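Local coordinates for capsular polysaccharide export system protein KpsC (Thermosulfurimonas dismutans, PDB 6MGB) that probably adds Kdo in beta-2,4 linkage in building the glycolipid anchor of Gram-negative bacterial capsules, at residues V11-R16 against D31-K36; W49-T54 against V96-D101; L189-G194 against F239-T244. All coordinates share one frame; numbering follows the deposited sequence. Where two conformers were deposited one is given.

Interaction 1 of 3, residues V11-R16 against D31-K36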
loop_
_atom_site.group_PDB
_atom_site.type_symbol
_atom_site.label_atom_id
_atom_site.label_comp_id
_atom_site.label_asym_id
_atom_site.label_seq_id
_atom_site.Cartn_x
_atom_site.Cartn_y
_atom_site.Cartn_z
ATOM N N VAL A 11 5.509 23.503 5.940
ATOM C CA VAL A 11 4.511 22.896 5.064
ATOM C C VAL A 11 3.128 23.227 5.608
ATOM O O VAL A 11 2.856 23.030 6.798
ATOM C CB VAL A 11 4.709 21.373 4.965
ATOM C CG1 VAL A 11 3.585 20.730 4.152
ATOM C CG2 VAL A 11 6.065 21.051 4.353
ATOM N N GLY A 12 2.248 23.717 4.740
ATOM C CA GLY A 12 0.893 24.043 5.143
ATOM C C GLY A 12 -0.021 22.831 5.067
ATOM O O GLY A 12 0.063 22.026 4.141
ATOM N N VAL A 13 -0.893 22.709 6.067
ATOM C CA VAL A 13 -1.940 21.697 6.074
ATOM C C VAL A 13 -3.255 22.383 6.407
ATOM O O VAL A 13 -3.293 23.447 7.028
ATOM C CB VAL A 13 -1.658 20.549 7.073
ATOM C CG1 VAL A 13 -0.352 19.850 6.724
ATOM C CG2 VAL A 13 -1.627 21.069 8.505
ATOM N N PHE A 14 -4.348 21.757 5.972
ATOM C CA PHE A 14 -5.687 22.290 6.186
ATOM C C PHE A 14 -6.552 21.329 6.991
ATOM O O PHE A 14 -7.782 21.356 6.883
ATOM C CB PHE A 14 -6.326 22.626 4.840
ATOM C CG PHE A 14 -5.657 23.773 4.144
ATOM C CD1 PHE A 14 -6.171 25.054 4.242
ATOM C CD2 PHE A 14 -4.490 23.578 3.424
ATOM C CE1 PHE A 14 -5.549 26.115 3.616
ATOM C CE2 PHE A 14 -3.861 24.635 2.797
ATOM C CZ PHE A 14 -4.390 25.905 2.896
ATOM N N SER A 15 -5.924 20.486 7.804
ATOM C CA SER A 15 -6.629 19.576 8.693
ATOM C C SER A 15 -5.738 19.293 9.890
ATOM O O SER A 15 -4.586 18.883 9.720
ATOM C CB SER A 15 -6.990 18.270 7.980
ATOM O OG SER A 15 -7.395 17.281 8.910
ATOM N N ARG A 16 -6.264 19.525 11.093
ATOM C CA ARG A 16 -5.534 19.172 12.304
ATOM C C ARG A 16 -5.509 17.671 12.553
ATOM O O ARG A 16 -4.790 17.222 13.452
ATOM C CB ARG A 16 -6.147 19.877 13.514
ATOM C CG ARG A 16 -6.110 21.393 13.443
ATOM C CD ARG A 16 -6.485 22.009 14.778
ATOM N NE ARG A 16 -6.429 23.467 14.755
ATOM C CZ ARG A 16 -5.306 24.177 14.816
ATOM N NH1 ARG A 16 -4.129 23.568 14.891
ATOM N NH2 ARG A 16 -5.357 25.501 14.794
ATOM N N ASP A 31 10.321 18.932 7.986
ATOM C CA ASP A 31 9.951 20.338 7.956
ATOM C C ASP A 31 8.941 20.588 9.066
ATOM O O ASP A 31 8.394 19.654 9.659
ATOM C CB ASP A 31 9.352 20.740 6.600
ATOM C CG ASP A 31 10.373 20.727 5.480
ATOM O OD1 ASP A 31 11.395 21.434 5.596
ATOM O OD2 ASP A 31 10.150 20.009 4.483
ATOM N N SER A 32 8.694 21.861 9.346
ATOM C CA SER A 32 7.630 22.243 10.260
ATOM C C SER A 32 6.309 22.350 9.503
ATOM O O SER A 32 6.278 22.548 8.286
ATOM C CB SER A 32 7.953 23.570 10.946
ATOM O OG SER A 32 9.092 23.450 11.778
ATOM N N VAL A 33 5.211 22.206 10.241
ATOM C CA VAL A 33 3.868 22.277 9.680
ATOM C C VAL A 33 3.152 23.481 10.273
ATOM O O VAL A 33 3.382 23.856 11.427
ATOM C CB VAL A 33 3.076 20.975 9.944
ATOM C CG1 VAL A 33 1.597 21.146 9.610
ATOM C CG2 VAL A 33 3.665 19.829 9.134
ATOM N N VAL A 34 2.272 24.083 9.474
ATOM C CA VAL A 34 1.440 25.199 9.905
ATOM C C VAL A 34 0.017 24.943 9.431
ATOM O O VAL A 34 -0.202 24.483 8.304
ATOM C CB VAL A 34 1.961 26.551 9.374
ATOM C CG1 VAL A 34 3.327 26.860 9.972
ATOM C CG2 VAL A 34 2.026 26.550 7.851
ATOM N N TYR A 35 -0.951 25.242 10.293
ATOM C CA TYR A 35 -2.347 24.920 10.035
ATOM C C TYR A 35 -3.060 26.097 9.378
ATOM O O TYR A 35 -3.026 27.219 9.891
ATOM C CB TYR A 35 -3.045 24.535 11.340
ATOM C CG TYR A 35 -4.535 24.326 11.214
ATOM C CD1 TYR A 35 -5.429 25.229 11.773
ATOM C CD2 TYR A 35 -5.051 23.227 10.540
ATOM C CE1 TYR A 35 -6.790 25.043 11.672
ATOM C CE2 TYR A 35 -6.414 23.035 10.427
ATOM C CZ TYR A 35 -7.278 23.944 10.998
ATOM O OH TYR A 35 -8.637 23.762 10.888
ATOM N N LYS A 36 -3.704 25.825 8.241
ATOM C CA LYS A 36 -4.477 26.819 7.508
ATOM C C LYS A 36 -3.707 28.126 7.359
ATOM O O LYS A 36 -4.082 29.137 7.966
ATOM C CB LYS A 36 -5.814 27.078 8.207
ATOM C CG LYS A 36 -6.901 26.087 7.837
ATOM C CD LYS A 36 -8.232 26.467 8.462
ATOM C CE LYS A 36 -9.381 25.701 7.824
ATOM N NZ LYS A 36 -9.180 24.227 7.885
#
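V11 O is gripped twice from the neighbouring strand 33-35: V34 N donates a hydrogen bond of 2.9 Å to it, and the CA-H of V33 adds a weaker contact. V34 O accepts V13 N at 2.9 Å and is approached by G12 CA, while V13 O takes a straight bond from K36 N (2.7 Å, 167° at the hydrogen). V11 N donates to S32 O. This is the ladder of two parallel strands, joined by a short, mostly helical connection as a beta-alpha-beta unit. Strand 33-35 is one of the sheet's two outermost strands in this chain, whereas G12 bonds by its backbone to A45 and A47 of strand 45-49.

Past strand 11-13, the R16 side chain crosses the ring of Y35, which ends strand 33-35, at about a right angle. R16 CG lies over one face, 3.6 Å from the ring centroid (CH-pi); the chain, extended to NE (chi3 179°), then carries CZ to 3.8 Å from that centroid, an off-centre cation-pi contact with guanidinium and ring planes 33° apart. The backbone bonds thus satisfy the N-H and C=O groups facing each other, while a charge rests on an aromatic face at the sheet's margin.

Interaction 2 of 3, residues W49-T54 against V96-D101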
loop_
_atom_site.group_PDB
_atom_site.type_symbol
_atom_site.label_atom_id
_atom_site.label_comp_id
_atom_site.label_asym_id
_atom_site.label_seq_id
_atom_site.Cartn_x
_atom_site.Cartn_y
_atom_site.Cartn_z
ATOM N N TRP A 49 -4.065 14.504 3.153
ATOM C CA TRP A 49 -4.162 13.072 3.423
ATOM C C TRP A 49 -5.286 12.483 2.583
ATOM O O TRP A 49 -6.465 12.748 2.840
ATOM C CB TRP A 49 -4.409 12.816 4.908
ATOM C CG TRP A 49 -4.240 11.384 5.299
ATOM C CD1 TRP A 49 -5.126 10.368 5.096
ATOM C CD2 TRP A 49 -3.112 10.808 5.965
ATOM N NE1 TRP A 49 -4.618 9.192 5.593
ATOM C CE2 TRP A 49 -3.382 9.436 6.133
ATOM C CE3 TRP A 49 -1.899 11.320 6.436
ATOM C CZ2 TRP A 49 -2.484 8.569 6.752
ATOM C CZ3 TRP A 49 -1.009 10.457 7.051
ATOM C CH2 TRP A 49 -1.306 9.097 7.203
ATOM N N GLY A 50 -4.923 11.675 1.590
ATOM C CA GLY A 50 -5.926 11.031 0.770
ATOM C C GLY A 50 -6.714 12.034 -0.054
ATOM O O GLY A 50 -6.197 13.060 -0.511
ATOM N N TYR A 51 -7.997 11.727 -0.247
ATOM C CA TYR A 51 -8.881 12.543 -1.070
ATOM C C TYR A 51 -10.115 13.006 -0.305
ATOM O O TYR A 51 -11.151 13.289 -0.913
ATOM C CB TYR A 51 -9.268 11.772 -2.331
ATOM C CG TYR A 51 -8.120 11.690 -3.304
ATOM C CD1 TYR A 51 -7.058 10.821 -3.081
ATOM C CD2 TYR A 51 -8.077 12.501 -4.430
ATOM C CE1 TYR A 51 -5.997 10.751 -3.960
ATOM C CE2 TYR A 51 -7.018 12.437 -5.317
ATOM C CZ TYR A 51 -5.980 11.561 -5.074
ATOM O OH TYR A 51 -4.919 11.489 -5.948
ATOM N N LYS A 52 -10.019 13.093 1.019
ATOM C CA LYS A 52 -11.075 13.686 1.817
ATOM C C LYS A 52 -11.229 15.166 1.466
ATOM O O LYS A 52 -10.430 15.748 0.727
ATOM C CB LYS A 52 -10.770 13.520 3.307
ATOM C CG LYS A 52 -9.458 14.163 3.742
ATOM C CD LYS A 52 -9.255 14.084 5.248
ATOM C CE LYS A 52 -9.137 12.647 5.729
ATOM N NZ LYS A 52 -8.816 12.574 7.181
ATOM N N SER A 53 -12.278 15.777 2.019
ATOM C CA SER A 53 -12.594 17.166 1.700
ATOM C C SER A 53 -11.400 18.082 1.951
ATOM O O SER A 53 -10.988 18.843 1.068
ATOM C CB SER A 53 -13.805 17.620 2.519
ATOM O OG SER A 53 -14.333 18.838 2.026
ATOM N N THR A 54 -10.825 18.019 3.156
ATOM C CA THR A 54 -9.707 18.900 3.483
ATOM C C THR A 54 -8.513 18.654 2.571
ATOM O O THR A 54 -7.795 19.598 2.222
ATOM C CB THR A 54 -9.290 18.720 4.942
ATOM O OG1 THR A 54 -9.024 17.335 5.201
ATOM C CG2 THR A 54 -10.379 19.225 5.881
ATOM N N VAL A 96 5.059 14.264 -6.102
ATOM C CA VAL A 96 4.770 14.167 -7.529
ATOM C C VAL A 96 3.302 13.801 -7.712
ATOM O O VAL A 96 2.540 14.528 -8.357
ATOM C CB VAL A 96 5.690 13.134 -8.204
ATOM C CG1 VAL A 96 5.288 12.902 -9.653
ATOM C CG2 VAL A 96 7.141 13.590 -8.120
ATOM N N GLY A 97 2.908 12.661 -7.153
ATOM C CA GLY A 97 1.533 12.209 -7.185
ATOM C C GLY A 97 1.246 11.360 -5.966
ATOM O O GLY A 97 1.479 11.802 -4.836
ATOM N N ILE A 98 0.744 10.142 -6.168
ATOM C CA ILE A 98 0.650 9.168 -5.087
ATOM C C ILE A 98 0.623 7.777 -5.702
ATOM O O ILE A 98 0.128 7.576 -6.813
ATOM C CB ILE A 98 -0.577 9.425 -4.179
ATOM C CG1 ILE A 98 -0.465 8.623 -2.877
ATOM C CG2 ILE A 98 -1.879 9.090 -4.903
ATOM C CD1 ILE A 98 0.765 8.957 -2.036
ATOM N N TYR A 99 1.161 6.806 -4.957
ATOM C CA TYR A 99 1.520 5.523 -5.555
ATOM C C TYR A 99 0.318 4.819 -6.174
ATOM O O TYR A 99 0.454 4.152 -7.206
ATOM C CB TYR A 99 2.183 4.620 -4.512
ATOM C CG TYR A 99 1.300 4.255 -3.337
ATOM C CD1 TYR A 99 1.275 5.039 -2.193
ATOM C CD2 TYR A 99 0.497 3.120 -3.368
ATOM C CE1 TYR A 99 0.472 4.709 -1.115
ATOM C CE2 TYR A 99 -0.308 2.781 -2.295
ATOM C CZ TYR A 99 -0.316 3.580 -1.172
ATOM O OH TYR A 99 -1.116 3.248 -0.102
ATOM N N TYR A 100 -0.859 4.932 -5.560
ATOM C CA TYR A 100 -2.017 4.200 -6.053
ATOM C C TYR A 100 -2.760 4.936 -7.161
ATOM O O TYR A 100 -3.722 4.387 -7.706
ATOM C CB TYR A 100 -2.988 3.873 -4.908
ATOM C CG TYR A 100 -3.487 5.056 -4.105
ATOM C CD1 TYR A 100 -4.530 5.847 -4.568
ATOM C CD2 TYR A 100 -2.933 5.364 -2.870
ATOM C CE1 TYR A 100 -4.993 6.920 -3.832
ATOM C CE2 TYR A 100 -3.390 6.434 -2.127
ATOM C CZ TYR A 100 -4.421 7.208 -2.612
ATOM O OH TYR A 100 -4.882 8.276 -1.874
ATOM N N ASP A 101 -2.334 6.144 -7.519
ATOM C CA ASP A 101 -2.982 6.915 -8.579
ATOM C C ASP A 101 -2.269 6.631 -9.897
ATOM O O ASP A 101 -1.224 7.217 -10.193
ATOM C CB ASP A 101 -2.971 8.403 -8.246
ATOM C CG ASP A 101 -3.630 9.246 -9.322
ATOM O OD1 ASP A 101 -4.081 8.680 -10.338
ATOM O OD2 ASP A 101 -3.694 10.480 -9.153
HETATM O O HOH W 1 -5.514 12.449 -8.370
#
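Y51 meets Y100 and D101 in a small, mostly buried contact between two turns, one after strand 45-49 and one in the loop after strand 90-94, joined by ring packing and a single water. The type II' turn W49-K52, with G50 at positive phi, sets Y51 just ahead of helix 53-65, for which K52 is the N-cap. Opposite, the type I turn I98-D101 is closed by D101 N to I98 O. The tyrosines slide past each other in opposite directions: Y100 OH lies at the edge of the Y51 ring, near its plane and 3.4 Å from Y51 CE1, and is itself hydrogen-bonded to E73. With Y100 CG between its backbone N and carbonyl carbon (chi1 56°), the ring has I98 CG2 over its centre; that methyl also touches Y51 OH. The water lies 2.7 Å from Y51 OH and donates to D101 OD2 at 2.8 Å. D101 also has a salt bridge to R104 and a bond to T103. The side chain of Y100 is about 8 Å from the bound CMP and from a magnesium ion. I98 packs on strands 69-74 and 90-94, while M169 of helix 169-172 touches both tyrosines.

Interaction 3 of 3, residues L189-G194 against F239-T244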
loop_
_atom_site.group_PDB
_atom_site.type_symbol
_atom_site.label_atom_id
_atom_site.label_comp_id
_atom_site.label_asym_id
_atom_site.label_seq_id
_atom_site.Cartn_x
_atom_site.Cartn_y
_atom_site.Cartn_z
ATOM N N LEU A 189 -13.866 -17.920 -11.553
ATOM C CA LEU A 189 -14.675 -19.119 -11.753
ATOM C C LEU A 189 -14.394 -19.746 -13.111
ATOM O O LEU A 189 -14.154 -20.956 -13.215
ATOM C CB LEU A 189 -16.161 -18.780 -11.632
ATOM C CG LEU A 189 -16.808 -18.944 -10.259
ATOM C CD1 LEU A 189 -16.165 -18.019 -9.249
ATOM C CD2 LEU A 189 -18.308 -18.687 -10.351
ATOM N N GLU A 190 -14.424 -18.935 -14.170
ATOM C CA GLU A 190 -14.292 -19.473 -15.518
ATOM C C GLU A 190 -12.908 -20.064 -15.747
ATOM O O GLU A 190 -12.766 -21.073 -16.447
ATOM C CB GLU A 190 -14.585 -18.381 -16.545
ATOM C CG GLU A 190 -14.599 -18.871 -17.977
ATOM C CD GLU A 190 -15.034 -17.798 -18.952
ATOM O OE1 GLU A 190 -14.152 -17.113 -19.510
ATOM O OE2 GLU A 190 -16.256 -17.630 -19.150
ATOM N N GLU A 191 -11.876 -19.452 -15.167
ATOM C CA GLU A 191 -10.509 -19.903 -15.391
ATOM C C GLU A 191 -10.129 -21.107 -14.539
ATOM O O GLU A 191 -9.221 -21.853 -14.921
ATOM C CB GLU A 191 -9.536 -18.754 -15.118
ATOM C CG GLU A 191 -8.075 -19.171 -15.039
ATOM C CD GLU A 191 -7.600 -19.886 -16.291
ATOM O OE1 GLU A 191 -8.229 -19.708 -17.355
ATOM O OE2 GLU A 191 -6.594 -20.624 -16.211
ATOM N N ASN A 192 -10.796 -21.320 -13.408
ATOM C CA ASN A 192 -10.416 -22.360 -12.450
ATOM C C ASN A 192 -11.618 -23.249 -12.149
ATOM O O ASN A 192 -12.074 -23.340 -11.006
ATOM C CB ASN A 192 -9.861 -21.728 -11.176
ATOM C CG ASN A 192 -8.758 -20.722 -11.458
ATOM O OD1 ASN A 192 -7.587 -21.082 -11.583
ATOM N ND2 ASN A 192 -9.131 -19.451 -11.560
ATOM N N PRO A 193 -12.151 -23.934 -13.164
ATOM C CA PRO A 193 -13.374 -24.726 -12.948
ATOM C C PRO A 193 -13.241 -25.789 -11.872
ATOM O O PRO A 193 -14.218 -26.067 -11.166
ATOM C CB PRO A 193 -13.635 -25.350 -14.328
ATOM C CG PRO A 193 -12.325 -25.266 -15.054
ATOM C CD PRO A 193 -11.678 -24.016 -14.556
ATOM N N GLY A 194 -12.066 -26.394 -11.718
ATOM C CA GLY A 194 -11.887 -27.464 -10.761
ATOM C C GLY A 194 -11.385 -27.045 -9.398
ATOM O O GLY A 194 -11.150 -27.907 -8.547
ATOM N N PHE A 239 -1.677 -20.719 -1.249
ATOM C CA PHE A 239 -2.175 -20.570 -2.604
ATOM C C PHE A 239 -1.006 -20.337 -3.551
ATOM O O PHE A 239 0.067 -19.884 -3.148
ATOM C CB PHE A 239 -3.176 -19.407 -2.716
ATOM C CG PHE A 239 -4.385 -19.558 -1.836
ATOM C CD1 PHE A 239 -5.551 -20.123 -2.328
ATOM C CD2 PHE A 239 -4.356 -19.133 -0.518
ATOM C CE1 PHE A 239 -6.665 -20.262 -1.520
ATOM C CE2 PHE A 239 -5.467 -19.271 0.295
ATOM C CZ PHE A 239 -6.622 -19.837 -0.208
ATOM N N ASP A 240 -1.228 -20.670 -4.819
ATOM C CA ASP A 240 -0.295 -20.331 -5.886
ATOM C C ASP A 240 -0.766 -19.163 -6.736
ATOM O O ASP A 240 0.068 -18.445 -7.299
ATOM C CB ASP A 240 -0.067 -21.539 -6.799
ATOM C CG ASP A 240 0.569 -22.708 -6.075
ATOM O OD1 ASP A 240 1.364 -22.470 -5.143
ATOM O OD2 ASP A 240 0.275 -23.865 -6.439
ATOM N N ARG A 241 -2.079 -18.954 -6.833
ATOM C CA ARG A 241 -2.664 -17.966 -7.728
ATOM C C ARG A 241 -3.572 -17.040 -6.933
ATOM O O ARG A 241 -4.477 -17.506 -6.232
ATOM C CB ARG A 241 -3.445 -18.662 -8.848
ATOM C CG ARG A 241 -4.189 -17.730 -9.780
ATOM C CD ARG A 241 -4.791 -18.504 -10.941
ATOM N NE ARG A 241 -3.783 -18.905 -11.919
ATOM C CZ ARG A 241 -4.022 -19.691 -12.964
ATOM N NH1 ARG A 241 -5.239 -20.175 -13.173
ATOM N NH2 ARG A 241 -3.042 -19.997 -13.802
ATOM N N ILE A 242 -3.338 -15.734 -7.052
ATOM C CA ILE A 242 -4.065 -14.721 -6.297
ATOM C C ILE A 242 -4.768 -13.790 -7.275
ATOM O O ILE A 242 -4.209 -13.436 -8.319
ATOM C CB ILE A 242 -3.124 -13.918 -5.373
ATOM C CG1 ILE A 242 -2.214 -14.853 -4.572
ATOM C CG2 ILE A 242 -3.925 -13.027 -4.437
ATOM C CD1 ILE A 242 -2.946 -15.866 -3.715
ATOM N N TYR A 243 -5.990 -13.391 -6.928
ATOM C CA TYR A 243 -6.772 -12.437 -7.705
ATOM C C TYR A 243 -6.983 -11.172 -6.887
ATOM O O TYR A 243 -7.401 -11.244 -5.726
ATOM C CB TYR A 243 -8.127 -13.026 -8.102
ATOM C CG TYR A 243 -8.067 -14.094 -9.171
ATOM C CD1 TYR A 243 -7.690 -15.394 -8.862
ATOM C CD2 TYR A 243 -8.408 -13.807 -10.486
ATOM C CE1 TYR A 243 -7.640 -16.374 -9.835
ATOM C CE2 TYR A 243 -8.361 -14.779 -11.464
ATOM C CZ TYR A 243 -7.978 -16.060 -11.135
ATOM O OH TYR A 243 -7.932 -17.028 -12.109
ATOM N N THR A 244 -6.703 -10.016 -7.492
ATOM C CA THR A 244 -6.845 -8.740 -6.804
ATOM C C THR A 244 -7.184 -7.649 -7.810
ATOM O O THR A 244 -6.829 -7.738 -8.989
ATOM C CB THR A 244 -5.566 -8.363 -6.039
ATOM O OG1 THR A 244 -5.822 -7.238 -5.190
ATOM C CG2 THR A 244 -4.429 -8.020 -7.002
#
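The backbones of 189-194 and 239-244 stay well apart, the closest CA atoms, those of N192 and R241, being 10.1 Å from each other, and side chains alone span the gap. One segment is the end of helix 180-191, where N192 is the first residue to leave helical geometry. The other holds strand 241-244, an inner member of the parallel six-stranded sheet, flanked by strands 158-162 and 259-262.

N192 does most of the work, using both ends of its amide. N192 ND2 donates to Y243 OH at 2.8 Å, the two side chains meeting tip to tip. The hydroxyl oxygen lies in the amide plane, and the ring stands almost perpendicular to it, at 89°. The same ND2 also bonds back to A188 O, which helps fix the rotation of the amide. N192 OD1 accepts R241 NH1 at 3.0 Å, a bent bond whose donor is tilted out of the carbonyl plane. Chi1 of -52° puts CG beside the backbone N, and chi2 of -86° turns OD1 and ND2 to their two partners.

E191 adds a second, weaker partner for the same nitrogen: E191 OE2 and R241 NH1 form a long salt bridge of 3.4 Å. A bend at chi2 brings E191 CD round toward the arginine, and E191 CG touches Y243 OH. R241 NE is salt-bridged to E259 of the adjacent strand, and Y243 packs on M184 and A188.

Helix over parallel sheet is the layering of the Rossmann-like domains of GT-B enzymes. E191, E259 and N192 OD1 would be expected to stabilise the positive charge of R241. Through its amide N192 bridges R241 and Y243, and the nearby charge may polarise that amide; within these two segments the helix end meets the strand chiefly through polar bonds.

The three contacts illustrate how bonding follows position in a GT-B-like enzyme. Interactions 1 and 2 belong to the same half of the chain and share helix 53-65, which carries T54 and on which F14 packs; strands 11-13, 33-35 and 45-49 beside them form one sheet. Interaction 3 lies in the other half, its centre 46 Å from that of interaction 1, and its strand belongs to a separate sheet. Interaction 1 is sheet edge, resting on regular backbone bonds with an exposed aromatic-cation margin. Interaction 2 is more buried, linking two turns through aromatic packing and one water, and stands nearest the bound nucleotide. Interaction 3, only partly buried, ties a helix end to a strand mainly by side-chain polar bonds.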